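Local structure of FixK2 protein (Bradyrhizobium japonicum, 4I2O) at residues A157-V161 against A201-L205; H148-L152 against D189-L193; V39-Y45 against T110-V115. The protein probably acts as a CRP/FNR-type transcription factor, binding DNA to regulate genes linked to nitrogen fixation. The protein carries 1 engineered substitution. All coordinates share one frame; numbering follows the deposited sequence.

Contact 1 (A157-V161 against A201-L205). With nucleotides of chain D; nucleotides of chain C.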
loop_
_atom_site.group_PDB
_atom_site.type_symbol
_atom_site.label_atom_id
_atom_site.label_comp_id
_atom_site.label_asym_id
_atom_site.label_seq_id
_atom_site.Cartn_x
_atom_site.Cartn_y
_atom_site.Cartn_z
ATOM N N ALA A 157 0.182 -16.733 8.081
ATOM C CA ALA A 157 1.367 -17.039 7.246
ATOM C C ALA A 157 0.949 -17.925 6.049
ATOM O O ALA A 157 1.356 -17.735 4.895
ATOM C CB ALA A 157 2.423 -17.772 8.133
ATOM N N MET A 158 0.119 -18.919 6.294
ATOM C CA MET A 158 -0.283 -19.773 5.160
ATOM C C MET A 158 -1.118 -19.044 4.114
ATOM O O MET A 158 -0.916 -19.202 2.891
ATOM C CB MET A 158 -1.007 -21.005 5.644
ATOM C CG MET A 158 -1.458 -21.985 4.497
ATOM S SD MET A 158 -0.085 -22.647 3.454
ATOM C CE MET A 158 0.446 -23.909 4.625
ATOM N N GLU A 159 -2.056 -18.224 4.566
ATOM C CA GLU A 159 -2.779 -17.361 3.598
ATOM C C GLU A 159 -1.904 -16.474 2.776
ATOM O O GLU A 159 -2.191 -16.211 1.566
ATOM C CB GLU A 159 -3.833 -16.514 4.399
ATOM C CG GLU A 159 -4.957 -17.337 4.983
ATOM C CD GLU A 159 -5.772 -16.527 6.012
ATOM O OE1 GLU A 159 -5.259 -15.459 6.495
ATOM O OE2 GLU A 159 -6.833 -17.031 6.464
ATOM N N ARG A 160 -0.848 -15.919 3.383
ATOM C CA ARG A 160 0.080 -15.081 2.645
ATOM C C ARG A 160 0.813 -15.889 1.609
ATOM O O ARG A 160 0.987 -15.433 0.472
ATOM C CB ARG A 160 1.131 -14.435 3.566
ATOM C CG ARG A 160 0.504 -13.521 4.668
ATOM C CD ARG A 160 1.568 -13.000 5.610
ATOM N NE ARG A 160 0.814 -12.314 6.724
ATOM C CZ ARG A 160 1.267 -11.281 7.434
ATOM N NH1 ARG A 160 2.468 -10.752 7.208
ATOM N NH2 ARG A 160 0.478 -10.763 8.406
ATOM N N VAL A 161 1.279 -17.057 1.989
ATOM C CA VAL A 161 2.019 -17.865 1.006
ATOM C C VAL A 161 1.146 -18.361 -0.140
ATOM O O VAL A 161 1.555 -18.335 -1.313
ATOM C CB VAL A 161 2.710 -19.071 1.733
ATOM C CG1 VAL A 161 3.344 -20.077 0.685
ATOM C CG2 VAL A 161 3.861 -18.505 2.630
ATOM N N ALA A 201 5.698 -23.457 5.046
ATOM C CA ALA A 201 4.394 -23.436 4.416
ATOM C C ALA A 201 4.500 -24.136 3.063
ATOM O O ALA A 201 3.632 -24.941 2.687
ATOM C CB ALA A 201 3.917 -21.986 4.208
ATOM N N LEU A 202 5.566 -23.833 2.320
ATOM C CA LEU A 202 5.795 -24.531 1.028
ATOM C C LEU A 202 5.986 -26.029 1.223
ATOM O O LEU A 202 5.457 -26.839 0.452
ATOM C CB LEU A 202 6.995 -23.934 0.288
ATOM C CG LEU A 202 6.800 -22.509 -0.155
ATOM C CD1 LEU A 202 8.161 -22.010 -0.723
ATOM C CD2 LEU A 202 5.715 -22.423 -1.263
ATOM N N SER A 203 6.726 -26.420 2.257
ATOM C CA SER A 203 6.862 -27.853 2.562
ATOM C C SER A 203 5.540 -28.532 2.838
ATOM O O SER A 203 5.284 -29.641 2.390
ATOM C CB SER A 203 7.812 -28.111 3.744
ATOM O OG SER A 203 9.175 -27.851 3.399
ATOM N N GLN A 204 4.701 -27.858 3.615
ATOM C CA GLN A 204 3.404 -28.394 3.916
ATOM C C GLN A 204 2.518 -28.543 2.672
ATOM O O GLN A 204 1.824 -29.569 2.542
ATOM C CB GLN A 204 2.750 -27.461 4.968
ATOM C CG GLN A 204 1.410 -27.900 5.496
ATOM C CD GLN A 204 0.890 -26.900 6.515
ATOM O OE1 GLN A 204 1.666 -26.093 7.053
ATOM N NE2 GLN A 204 -0.423 -26.916 6.758
ATOM N N LEU A 205 2.546 -27.538 1.775
ATOM C CA LEU A 205 1.719 -27.570 0.540
ATOM C C LEU A 205 2.185 -28.715 -0.341
ATOM O O LEU A 205 1.366 -29.427 -0.962
ATOM C CB LEU A 205 1.781 -26.234 -0.237
ATOM C CG LEU A 205 1.221 -25.035 0.538
ATOM C CD1 LEU A 205 1.598 -23.677 -0.179
ATOM C CD2 LEU A 205 -0.302 -25.225 0.661
ATOM P P DA D 18 1.058 -17.841 11.640
ATOM O OP1 DA D 18 0.205 -16.922 10.773
ATOM O OP2 DA D 18 1.190 -19.237 11.338
ATOM O "O5'" DA D 18 2.578 -17.364 11.706
ATOM C "C5'" DA D 18 2.765 -16.022 12.211
ATOM C "C4'" DA D 18 4.180 -15.811 12.724
ATOM O "O4'" DA D 18 4.355 -16.617 13.960
ATOM C "C3'" DA D 18 5.296 -16.167 11.723
ATOM O "O3'" DA D 18 6.078 -14.953 11.709
ATOM C "C2'" DA D 18 5.911 -17.396 12.425
ATOM C "C1'" DA D 18 5.687 -17.093 13.892
ATOM N N9 DA D 18 5.759 -18.346 14.696
ATOM C C8 DA D 18 5.168 -19.571 14.427
ATOM N N7 DA D 18 5.380 -20.471 15.397
ATOM C C5 DA D 18 6.207 -19.806 16.302
ATOM C C6 DA D 18 6.801 -20.172 17.515
ATOM N N6 DA D 18 6.682 -21.373 18.071
ATOM N N1 DA D 18 7.488 -19.222 18.184
ATOM C C2 DA D 18 7.629 -17.990 17.699
ATOM N N3 DA D 18 7.115 -17.520 16.554
ATOM C C4 DA D 18 6.412 -18.483 15.905
ATOM P P DT C 9 11.715 -30.432 4.516
ATOM O OP1 DT C 9 11.623 -31.801 3.971
ATOM O OP2 DT C 9 10.549 -29.518 4.513
ATOM O "O5'" DT C 9 12.189 -30.435 6.049
ATOM C "C5'" DT C 9 13.300 -31.325 6.441
ATOM C "C4'" DT C 9 13.633 -30.877 7.846
ATOM O "O4'" DT C 9 14.110 -29.503 7.896
ATOM C "C3'" DT C 9 12.450 -30.894 8.814
ATOM O "O3'" DT C 9 12.699 -32.017 9.665
ATOM C "C2'" DT C 9 12.582 -29.613 9.608
ATOM C "C1'" DT C 9 13.944 -29.080 9.233
ATOM N N1 DT C 9 14.131 -27.590 9.204
ATOM C C2 DT C 9 15.231 -27.091 9.898
ATOM O O2 DT C 9 16.009 -27.789 10.576
ATOM N N3 DT C 9 15.407 -25.741 9.822
ATOM C C4 DT C 9 14.638 -24.850 9.101
ATOM O O4 DT C 9 14.916 -23.646 9.084
ATOM C C5 DT C 9 13.518 -25.416 8.378
ATOM C C7 DT C 9 12.621 -24.474 7.570
ATOM C C6 DT C 9 13.343 -26.750 8.422
#
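The backbone N of Ala157, in the first turn of helix 157-172, donates a hydrogen bond to OP1 of DA18 of DNA chain D at 2.7 Å, with 162° at the hydrogen. The phosphate thus sits at a helix N terminus, whose partial positive charge probably strengthens the grip. One residue on, the helix packs against helix 195-207; the axes of the two short segments pass 10.4 Å apart at 75°. No hydrogen bond joins the two segments, and the meeting is almost wholly apolar. Met158 starts with CG anti to the backbone N (chi1 -179°), then bends twice to lay its thioether across the other helix. Its SD slides alongside Leu205, 3.8 Å from CD2, while CE presses on the amide of Gln204, 3.5 Å from OE1, and on the methyl of Ala201. Val161 straddles that methyl: its CG2 lies 3.8 Å from Ala201 CB, and its CG1 reaches past to Leu202 CD2 at 3.9 Å and to Leu205 CD1. Leu202 and Leu205 also rest on Leu211 of strand 211-213. Ser203 turns from this interface toward OP2 of DT9 of DNA chain C, although its OG lies so near that the length of that bond is doubtful. Phosphates of both DNA strands therefore meet a single packed unit, the winged helix-turn-helix of the CRP/FNR family, with helix 195-207 in the place of its recognition helix.

Contact 2 (H148-L152 against D189-L193). With nucleotides of chain D.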
loop_
_atom_site.group_PDB
_atom_site.type_symbol
_atom_site.label_atom_id
_atom_site.label_comp_id
_atom_site.label_asym_id
_atom_site.label_seq_id
_atom_site.Cartn_x
_atom_site.Cartn_y
_atom_site.Cartn_z
ATOM N N HIS A 148 -2.086 -5.576 -0.756
ATOM C CA HIS A 148 -0.936 -6.053 0.006
ATOM C C HIS A 148 -0.981 -5.563 1.458
ATOM O O HIS A 148 -0.538 -6.284 2.359
ATOM C CB HIS A 148 0.375 -5.660 -0.629
ATOM C CG HIS A 148 1.404 -6.702 -0.504
ATOM N ND1 HIS A 148 1.187 -8.030 -0.859
ATOM C CD2 HIS A 148 2.679 -6.629 -0.066
ATOM C CE1 HIS A 148 2.268 -8.723 -0.573
ATOM N NE2 HIS A 148 3.201 -7.894 -0.112
ATOM N N MET A 149 -1.529 -4.380 1.732
ATOM C CA MET A 149 -1.734 -4.048 3.168
ATOM C C MET A 149 -2.626 -4.994 3.899
ATOM O O MET A 149 -2.383 -5.325 5.083
ATOM C CB MET A 149 -2.301 -2.613 3.289
ATOM C CG MET A 149 -1.274 -1.541 2.882
ATOM S SD MET A 149 -1.951 0.152 3.171
ATOM C CE MET A 149 -3.072 0.442 1.839
ATOM N N LEU A 150 -3.720 -5.412 3.250
ATOM C CA LEU A 150 -4.616 -6.386 3.863
ATOM C C LEU A 150 -3.848 -7.651 4.174
ATOM O O LEU A 150 -4.020 -8.263 5.217
ATOM C CB LEU A 150 -5.795 -6.693 2.949
ATOM C CG LEU A 150 -6.826 -7.738 3.388
ATOM C CD1 LEU A 150 -7.483 -7.372 4.736
ATOM C CD2 LEU A 150 -7.894 -7.975 2.328
ATOM N N LEU A 151 -3.079 -8.127 3.206
ATOM C CA LEU A 151 -2.242 -9.311 3.472
ATOM C C LEU A 151 -1.293 -9.139 4.644
ATOM O O LEU A 151 -1.212 -10.033 5.535
ATOM C CB LEU A 151 -1.418 -9.586 2.149
ATOM C CG LEU A 151 -0.483 -10.843 2.237
ATOM C CD1 LEU A 151 -0.349 -11.456 0.865
ATOM C CD2 LEU A 151 0.986 -10.523 2.767
ATOM N N LEU A 152 -0.545 -8.038 4.690
ATOM C CA LEU A 152 0.465 -7.809 5.730
ATOM C C LEU A 152 -0.168 -7.509 7.093
ATOM O O LEU A 152 0.399 -7.909 8.131
ATOM C CB LEU A 152 1.420 -6.665 5.389
ATOM C CG LEU A 152 2.219 -6.877 4.068
ATOM C CD1 LEU A 152 2.854 -5.543 3.665
ATOM C CD2 LEU A 152 3.356 -7.926 4.339
ATOM N N ASP A 189 10.427 -11.353 2.793
ATOM C CA ASP A 189 10.361 -9.868 2.888
ATOM C C ASP A 189 9.264 -9.229 2.069
ATOM O O ASP A 189 8.818 -8.129 2.418
ATOM C CB ASP A 189 11.738 -9.164 2.594
ATOM C CG ASP A 189 12.767 -9.484 3.634
ATOM O OD1 ASP A 189 12.367 -9.817 4.780
ATOM O OD2 ASP A 189 13.986 -9.288 3.369
ATOM N N TYR A 190 8.719 -9.957 1.086
ATOM C CA TYR A 190 7.502 -9.481 0.396
ATOM C C TYR A 190 6.276 -9.745 1.234
ATOM O O TYR A 190 5.337 -8.931 1.269
ATOM C CB TYR A 190 7.379 -10.285 -0.925
ATOM C CG TYR A 190 6.212 -9.928 -1.871
ATOM C CD1 TYR A 190 5.985 -8.604 -2.318
ATOM C CD2 TYR A 190 5.372 -10.923 -2.337
ATOM C CE1 TYR A 190 4.974 -8.320 -3.250
ATOM C CE2 TYR A 190 4.354 -10.634 -3.278
ATOM C CZ TYR A 190 4.180 -9.347 -3.729
ATOM O OH TYR A 190 3.218 -9.038 -4.675
ATOM N N LEU A 191 6.294 -10.836 1.996
ATOM C CA LEU A 191 5.094 -11.273 2.725
ATOM C C LEU A 191 5.121 -10.925 4.230
ATOM O O LEU A 191 4.219 -11.344 4.939
ATOM C CB LEU A 191 4.909 -12.834 2.637
ATOM C CG LEU A 191 4.806 -13.376 1.198
ATOM C CD1 LEU A 191 4.670 -14.936 1.229
ATOM C CD2 LEU A 191 3.571 -12.662 0.563
ATOM N N GLY A 192 6.123 -10.194 4.717
ATOM C CA GLY A 192 6.165 -9.834 6.145
ATOM C C GLY A 192 6.446 -11.046 7.008
ATOM O O GLY A 192 6.014 -11.113 8.161
ATOM N N LEU A 193 7.174 -12.025 6.458
ATOM C CA LEU A 193 7.481 -13.334 7.175
ATOM C C LEU A 193 8.971 -13.621 7.094
ATOM O O LEU A 193 9.674 -12.994 6.328
ATOM C CB LEU A 193 6.749 -14.537 6.473
ATOM C CG LEU A 193 5.206 -14.449 6.413
ATOM C CD1 LEU A 193 4.656 -15.580 5.511
ATOM C CD2 LEU A 193 4.666 -14.564 7.885
ATOM P P DA D 19 7.563 -14.811 11.125
ATOM O OP1 DA D 19 7.594 -13.444 10.508
ATOM O OP2 DA D 19 7.925 -16.007 10.295
ATOM O "O5'" DA D 19 8.456 -14.714 12.424
ATOM C "C5'" DA D 19 8.177 -13.783 13.462
ATOM C "C4'" DA D 19 9.371 -13.753 14.405
ATOM O "O4'" DA D 19 9.351 -14.963 15.238
ATOM C "C3'" DA D 19 10.772 -13.759 13.768
ATOM O "O3'" DA D 19 11.517 -12.769 14.574
ATOM C "C2'" DA D 19 11.282 -15.196 13.871
ATOM C "C1'" DA D 19 10.511 -15.745 15.086
ATOM N N9 DA D 19 10.079 -17.119 14.888
ATOM C C8 DA D 19 9.384 -17.689 13.858
ATOM N N7 DA D 19 9.139 -18.996 13.984
ATOM C C5 DA D 19 9.716 -19.295 15.204
ATOM C C6 DA D 19 9.750 -20.498 15.922
ATOM N N6 DA D 19 9.208 -21.651 15.464
ATOM N N1 DA D 19 10.390 -20.491 17.126
ATOM C C2 DA D 19 10.897 -19.316 17.556
ATOM N N3 DA D 19 10.898 -18.108 16.994
ATOM C C4 DA D 19 10.300 -18.160 15.774
#
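The backbones of Leu152 and Gly192 come closest here, CA to CA 6.1 Å, where the long helix 128-154 meets the turn of the helix-turn-helix that follows helix 184-191. Gly192 leaves helical geometry with a positive phi of 70°, and a CB on it would collide with Leu152 CD2. That methyl instead packs against the bare main chain, 3.5 Å from Leu191 C and 3.6 Å from Gly192 N. Beside it, the His148 ring reaches across and donates from NE2 to Tyr190 O at 2.7 Å; the donor is tilted out of the carbonyl plane, and the oxygen also sits slightly off the imidazole plane. The imidazole also lies over one face of the Tyr190 ring as an offset stack, with centroids 4.3 Å apart, planes at 29° and NE2 above the phenol toward its rim. CG anti to the backbone N (chi1 -177°) swings the Tyr190 ring under the histidine, while its OH is held by Glu167. With an alanine at Tyr190, the imidazole would probably lose the surface it stacks on and be freer to tilt away from its carbonyl partner, and Glu167 would be left without the phenol. His148 and Leu152 also pack on Met149 and Leu152 of the second subunit, at the dimer interface. On the flank, Leu151 CD2 touches Leu191 CD2 at 4.0 Å.

Contact 3 (V39-Y45 against T110-V115)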
loop_
_atom_site.group_PDB
_atom_site.type_symbol
_atom_site.label_atom_id
_atom_site.label_comp_id
_atom_site.label_asym_id
_atom_site.label_seq_id
_atom_site.Cartn_x
_atom_site.Cartn_y
_atom_site.Cartn_z
ATOM N N VAL A 39 11.223 7.505 -27.591
ATOM C CA VAL A 39 12.323 6.561 -27.846
ATOM C C VAL A 39 12.932 5.923 -26.575
ATOM O O VAL A 39 13.479 6.599 -25.680
ATOM C CB VAL A 39 13.442 7.195 -28.734
ATOM C CG1 VAL A 39 14.135 8.360 -28.013
ATOM C CG2 VAL A 39 14.445 6.125 -29.170
ATOM N N ALA A 40 12.792 4.611 -26.462
ATOM C CA ALA A 40 13.313 3.945 -25.271
ATOM C C ALA A 40 14.760 3.533 -25.553
ATOM O O ALA A 40 15.138 3.344 -26.732
ATOM C CB ALA A 40 12.458 2.720 -24.888
ATOM N N THR A 41 15.572 3.424 -24.500
ATOM C CA THR A 41 16.949 2.929 -24.633
ATOM C C THR A 41 17.082 1.646 -23.778
ATOM O O THR A 41 16.266 1.372 -22.945
ATOM C CB THR A 41 18.025 4.029 -24.292
ATOM O OG1 THR A 41 17.935 4.425 -22.921
ATOM C CG2 THR A 41 17.801 5.283 -25.125
ATOM N N GLU A 42 18.067 0.806 -24.066
ATOM C CA GLU A 42 18.159 -0.473 -23.394
ATOM C C GLU A 42 19.263 -0.388 -22.351
ATOM O O GLU A 42 20.256 0.336 -22.573
ATOM C CB GLU A 42 18.543 -1.521 -24.450
ATOM C CG GLU A 42 17.397 -2.059 -25.294
ATOM C CD GLU A 42 17.905 -2.858 -26.510
ATOM O OE1 GLU A 42 18.237 -2.247 -27.551
ATOM O OE2 GLU A 42 17.978 -4.100 -26.404
ATOM N N PHE A 43 19.158 -1.153 -21.265
ATOM C CA PHE A 43 20.263 -1.225 -20.306
ATOM C C PHE A 43 20.176 -2.520 -19.538
ATOM O O PHE A 43 19.126 -3.051 -19.437
ATOM C CB PHE A 43 20.142 -0.103 -19.280
ATOM C CG PHE A 43 21.442 0.263 -18.653
ATOM C CD1 PHE A 43 22.366 1.015 -19.364
ATOM C CD2 PHE A 43 21.742 -0.134 -17.344
ATOM C CE1 PHE A 43 23.581 1.349 -18.804
ATOM C CE2 PHE A 43 22.955 0.206 -16.759
ATOM C CZ PHE A 43 23.880 0.950 -17.499
ATOM N N SER A 44 21.279 -3.029 -18.986
ATOM C CA SER A 44 21.154 -4.256 -18.202
ATOM C C SER A 44 21.783 -4.087 -16.834
ATOM O O SER A 44 22.742 -3.298 -16.693
ATOM C CB SER A 44 21.853 -5.399 -18.954
ATOM O OG SER A 44 21.129 -5.703 -20.129
ATOM N N TYR A 45 21.271 -4.829 -15.857
ATOM C CA TYR A 45 21.833 -4.842 -14.507
ATOM C C TYR A 45 22.145 -6.273 -14.074
ATOM O O TYR A 45 21.322 -7.179 -14.344
ATOM C CB TYR A 45 20.809 -4.257 -13.511
ATOM C CG TYR A 45 20.446 -2.806 -13.872
ATOM C CD1 TYR A 45 21.202 -1.724 -13.374
ATOM C CD2 TYR A 45 19.410 -2.530 -14.778
ATOM C CE1 TYR A 45 20.874 -0.396 -13.719
ATOM C CE2 TYR A 45 19.103 -1.228 -15.151
ATOM C CZ TYR A 45 19.822 -0.168 -14.597
ATOM O OH TYR A 45 19.480 1.133 -14.933
ATOM N N THR A 110 19.290 -8.709 -15.445
ATOM C CA THR A 110 18.010 -8.169 -15.946
ATOM C C THR A 110 18.284 -7.176 -17.057
ATOM O O THR A 110 19.233 -6.377 -16.954
ATOM C CB THR A 110 17.302 -7.460 -14.795
ATOM O OG1 THR A 110 16.849 -8.487 -13.881
ATOM C CG2 THR A 110 16.046 -6.676 -15.263
ATOM N N SER A 111 17.474 -7.234 -18.123
ATOM C CA SER A 111 17.532 -6.186 -19.151
ATOM C C SER A 111 16.246 -5.361 -19.081
ATOM O O SER A 111 15.166 -5.889 -18.843
ATOM C CB SER A 111 17.726 -6.786 -20.552
ATOM O OG SER A 111 16.713 -7.740 -20.851
ATOM N N VAL A 112 16.388 -4.048 -19.208
ATOM C CA VAL A 112 15.227 -3.187 -19.141
ATOM C C VAL A 112 15.223 -2.286 -20.383
ATOM O O VAL A 112 16.238 -2.133 -21.102
ATOM C CB VAL A 112 15.256 -2.301 -17.889
ATOM C CG1 VAL A 112 15.192 -3.191 -16.596
ATOM C CG2 VAL A 112 16.496 -1.386 -17.929
ATOM N N ARG A 113 14.077 -1.682 -20.640
ATOM C CA ARG A 113 14.034 -0.517 -21.552
ATOM C C ARG A 113 13.759 0.680 -20.630
ATOM O O ARG A 113 13.089 0.534 -19.590
ATOM C CB ARG A 113 12.901 -0.663 -22.563
ATOM C CG ARG A 113 13.040 -1.884 -23.473
ATOM C CD ARG A 113 12.006 -1.970 -24.596
ATOM N NE ARG A 113 10.687 -1.445 -24.245
ATOM C CZ ARG A 113 9.669 -1.367 -25.107
ATOM N NH1 ARG A 113 9.823 -1.793 -26.360
ATOM N NH2 ARG A 113 8.492 -0.867 -24.727
ATOM N N LEU A 114 14.269 1.869 -20.956
ATOM C CA LEU A 114 13.922 3.019 -20.106
ATOM C C LEU A 114 13.715 4.274 -20.928
ATOM O O LEU A 114 14.209 4.363 -22.029
ATOM C CB LEU A 114 14.955 3.263 -19.000
ATOM C CG LEU A 114 16.426 3.330 -19.431
ATOM C CD1 LEU A 114 16.808 4.704 -19.865
ATOM C CD2 LEU A 114 17.300 2.890 -18.280
ATOM N N VAL A 115 12.976 5.232 -20.369
ATOM C CA VAL A 115 12.690 6.486 -21.046
ATOM C C VAL A 115 12.884 7.579 -20.025
ATOM O O VAL A 115 12.743 7.330 -18.840
ATOM C CB VAL A 115 11.235 6.540 -21.558
ATOM C CG1 VAL A 115 11.033 5.544 -22.712
ATOM C CG2 VAL A 115 10.299 6.233 -20.469
#
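Tyr45 and Thr110 open a regular antiparallel pairing of strands 41-45 and 110-116, in which each N-H meets a carbonyl at the hydrogen-bonded pairs Tyr45-Thr110, Phe43-Val112 and Thr41-Leu114. All six bonds are present: the shortest join Tyr45 N to Thr110 O and Thr110 N to Tyr45 O, both at 2.8 Å. At the intervening pairs the backbones draw in, and Ser44 CA comes within 3.1 Å of Thr110 O as a CA-H...O contact.

The closely packed part lies on the face bearing Tyr45, Val112 and Leu114. Val112 CG2 stands at the edge of the Tyr45 ring, near its plane and 3.8 Å from CE2, the two side chains crossing at about a right angle. The ring of Phe43 leads away from the partner strand, with its CD2 over one face of Tyr45, leaving its CB to touch Val112 CG2 at 4.1 Å. Leu114 holds CG between its backbone N and carbonyl carbon (chi1 50°), which carries CD1 to within 3.3 Å of Thr41 OG1. Behind these, Tyr62 of strand 60-64 receives both Tyr45 and Leu114.

The loose side is the face of Glu42, Ser44, Ser111 and Arg113. Here the contact is thin: Ser44 OG merely rests on Ser111 CB at 3.6 Å, and Ser111 OG turns to Thr66. The paired residues end at Thr41-Leu114; beyond them Ala40 CB still touches Val115 CG1 at 3.8 Å, and Val39 is poorly ordered. Polar and charged groups on one face, and mostly aliphatic and aromatic ones on the other, imply that main-chain bonds hold this outermost strand, within the chain, onto the cyclic-nucleotide-binding-type beta domain, while Tyr45, Val112 and Leu114 add apolar contacts on one face, where Thr41 and Phe43 remain exposed.

Overall arrangement
From the N terminus, contact 3 comes first: residues 39-45 are met again by 110-115, closing a loop that contains strands and no helix, and so completing one edge of the beta domain. The chain then runs through helices 117-126 and 128-154 to the DNA-binding domain. Contact 2 opens at 148 and contact 1 at 157; contact 2 closes at 189-193 before contact 1 closes at 201-205, so their loops cross. Arg160 joins them, its NH1 reaching Leu191 O. Together they tie the long helix and helix 157-172 to the helix-turn-helix, whereas contact 3 lies in series, about 29 Å from contact 2 between centres.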